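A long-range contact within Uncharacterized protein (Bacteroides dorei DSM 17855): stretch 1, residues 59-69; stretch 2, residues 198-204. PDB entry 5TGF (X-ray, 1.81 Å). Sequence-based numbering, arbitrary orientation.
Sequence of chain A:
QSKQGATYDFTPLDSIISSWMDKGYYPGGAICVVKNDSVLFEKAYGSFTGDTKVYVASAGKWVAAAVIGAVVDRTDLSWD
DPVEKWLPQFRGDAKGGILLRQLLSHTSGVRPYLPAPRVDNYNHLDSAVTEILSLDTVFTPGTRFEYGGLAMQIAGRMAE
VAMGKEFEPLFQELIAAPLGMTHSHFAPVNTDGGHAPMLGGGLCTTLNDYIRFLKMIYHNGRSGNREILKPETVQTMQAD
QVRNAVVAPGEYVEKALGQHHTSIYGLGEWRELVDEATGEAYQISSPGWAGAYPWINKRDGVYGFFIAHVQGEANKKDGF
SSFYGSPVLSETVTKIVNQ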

# COMPACT_ATOMS: atom_id res chain seq x y z
N ALA A 59 -3.22 2.30 -2.35
CA ALA A 59 -1.83 2.46 -2.80
C ALA A 59 -0.95 3.11 -1.74
O ALA A 59 0.26 2.86 -1.70
CB ALA A 59 -1.75 3.17 -4.14
N GLY A 60 -1.56 3.89 -0.85
CA GLY A 60 -0.84 4.48 0.27
C GLY A 60 -0.42 3.55 1.40
O GLY A 60 0.43 3.95 2.20
N LYS A 61 -0.95 2.32 1.47
CA LYS A 61 -0.56 1.40 2.55
C LYS A 61 0.94 1.12 2.49
O LYS A 61 1.59 1.05 3.52
CB LYS A 61 -1.37 0.10 2.53
CG LYS A 61 -2.79 0.23 3.05
CD LYS A 61 -3.51 -1.12 3.11
CE LYS A 61 -4.89 -1.03 3.75
NZ LYS A 61 -5.92 -0.32 2.95
N TRP A 62 1.46 0.97 1.28
CA TRP A 62 2.89 0.70 1.06
C TRP A 62 3.72 1.86 1.60
O TRP A 62 4.70 1.66 2.29
CB TRP A 62 3.15 0.49 -0.43
CG TRP A 62 4.42 -0.28 -0.76
CD1 TRP A 62 5.49 -0.60 0.08
CD2 TRP A 62 4.72 -0.86 -2.02
NE1 TRP A 62 6.41 -1.36 -0.61
CE2 TRP A 62 5.98 -1.51 -1.90
CE3 TRP A 62 4.05 -0.88 -3.24
CZ2 TRP A 62 6.57 -2.18 -2.97
CZ3 TRP A 62 4.61 -1.59 -4.28
CH2 TRP A 62 5.86 -2.25 -4.13
N VAL A 63 3.34 3.06 1.22
CA VAL A 63 4.01 4.29 1.69
C VAL A 63 3.88 4.46 3.20
O VAL A 63 4.84 4.81 3.88
CB VAL A 63 3.49 5.54 0.95
CG1 VAL A 63 4.22 6.80 1.45
CG2 VAL A 63 3.63 5.36 -0.56
N ALA A 64 2.71 4.17 3.76
CA ALA A 64 2.54 4.33 5.21
C ALA A 64 3.37 3.33 6.01
O ALA A 64 3.98 3.69 7.04
CB ALA A 64 1.07 4.20 5.56
N ALA A 65 3.46 2.10 5.53
CA ALA A 65 4.36 1.11 6.13
C ALA A 65 5.83 1.59 6.08
O ALA A 65 6.59 1.37 7.03
CB ALA A 65 4.22 -0.22 5.42
N ALA A 66 6.21 2.23 4.98
CA ALA A 66 7.57 2.82 4.87
C ALA A 66 7.83 3.96 5.88
O ALA A 66 8.94 4.05 6.42
CB ALA A 66 7.83 3.29 3.46
N VAL A 67 6.82 4.79 6.18
CA VAL A 67 6.99 5.84 7.18
C VAL A 67 7.25 5.19 8.56
O VAL A 67 8.19 5.56 9.28
CB VAL A 67 5.76 6.76 7.25
CG1 VAL A 67 5.89 7.77 8.38
CG2 VAL A 67 5.54 7.49 5.94
N ILE A 68 6.45 4.18 8.89
CA ILE A 68 6.62 3.45 10.14
C ILE A 68 7.98 2.71 10.18
O ILE A 68 8.66 2.74 11.21
CB ILE A 68 5.44 2.48 10.40
CG1 ILE A 68 4.13 3.26 10.48
CG2 ILE A 68 5.70 1.60 11.63
CD1 ILE A 68 2.90 2.37 10.50
N GLY A 69 8.38 2.11 9.07
CA GLY A 69 9.71 1.53 8.98
C GLY A 69 10.84 2.55 9.24
O GLY A 69 11.87 2.21 9.85
N MSE A 198 -6.91 7.54 7.37
CA MSE A 198 -5.64 8.21 6.95
C MSE A 198 -4.65 7.27 6.29
O MSE A 198 -4.21 7.50 5.15
CB MSE A 198 -5.02 8.92 8.17
CG MSE A 198 -3.86 9.84 7.74
SE MSE A 198 -2.89 10.57 9.30
CE MSE A 198 -4.34 11.73 9.93
N LEU A 199 -4.15 6.29 7.04
CA LEU A 199 -3.03 5.49 6.54
C LEU A 199 -3.56 4.56 5.46
O LEU A 199 -2.92 4.36 4.41
CB LEU A 199 -2.36 4.66 7.64
CG LEU A 199 -1.21 5.38 8.42
CD1 LEU A 199 -1.79 6.50 9.27
CD2 LEU A 199 -0.41 4.42 9.27
N GLY A 200 -4.66 3.89 5.78
CA GLY A 200 -5.12 2.81 4.89
C GLY A 200 -5.56 3.30 3.52
O GLY A 200 -5.37 2.63 2.51
N GLY A 201 -6.14 4.50 3.48
CA GLY A 201 -6.74 5.01 2.29
C GLY A 201 -6.63 6.50 2.02
O GLY A 201 -7.19 6.95 1.04
N GLY A 202 -5.83 7.23 2.80
CA GLY A 202 -5.84 8.68 2.70
C GLY A 202 -4.94 9.33 1.66
O GLY A 202 -5.12 10.52 1.35
N LEU A 203 -3.95 8.59 1.17
CA LEU A 203 -2.87 9.15 0.36
C LEU A 203 -3.36 9.82 -0.93
O LEU A 203 -4.14 9.23 -1.73
CB LEU A 203 -1.80 8.09 0.04
CG LEU A 203 -0.61 8.64 -0.77
CD1 LEU A 203 0.19 9.65 0.04
CD2 LEU A 203 0.33 7.54 -1.21
N CYS A 204 -2.96 11.07 -1.07
CA CYS A 204 -3.06 11.82 -2.32
C CYS A 204 -1.64 11.96 -2.88
O CYS A 204 -0.74 12.34 -2.14
CB CYS A 204 -3.65 13.19 -2.03
SG CYS A 204 -4.11 14.13 -3.50

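The contact is small, 352 Å² summed over both sides, and every residue in it is buried. It joins one flank of a helix in stretch 1 to a short helical segment, and the loop after it, in stretch 2. Two leucines, Leu199 and Leu203, supply the bumps; the hollows come from residues of stretch 1 with little or no side chain.

The tightest fit is at Gly60. Its CA lies 5.1 Å from the CA of Leu203, the shortest such spacing in the register, and Leu203 CD2 comes within 3.6 Å of Gly60 CA. The hollow exists because glycine has no side chain: an ideal CB built on Gly60 would point toward stretch 2 and fall 2.6 Å from Leu203 CB, a clash. Leu203 points its CA-to-CB bond toward stretch 1 and, with chi1 t and chi2 p, also places CD2 4.0 Å from Val63 CG2. One methyl therefore touches both the bare backbone of Gly60 and the side chain of Val63, one helical turn further on.

Leu199 makes the second bump and has the largest covered area of any residue here, 73 Å². Its CA-to-CB bond runs sideways, but the m, p rotamer brings the end of the side chain nearer the helix. Leu199 CG sits 3.8 Å from Ala64 CB, and Leu199 CD2 reaches 4.1 Å from Ile68 CD1. The single methyl of Ala64 suits a place where Ala64 CA and Leu199 CA are 5.8 Å apart. The longer Ile68, with chi1 m and chi2 t, reaches out to meet the leucine tip. Gly60, Ala64 and Ile68 are spaced four residues apart along one side of the helix, linked by the bonds from Ala64 N to Gly60 O (2.8 Å) and from Ile68 N to Ala64 O (3.1 Å).

The one hydrogen bond across the contact runs from Lys61 NZ to Gly200 O, at 3.0 Å. Lys61 starts sideways; chi1 m followed by two t angles extends the chain, and chi4 p turns its end, so that the amine meets the carbonyl. The same NZ also bonds to a residue just outside the stretches, which helps satisfy a buried charge. Gly200 approaches closely, with Gly200 CA 5.3 Å from Lys61 CA, and loses 51 Å² of surface. An ideal CB on Gly200 would point away from stretch 1 and lie 3.5 Å from Lys61 NZ, near the amine but not in a marked clash. The result is a polar anchor beside two apolar fits.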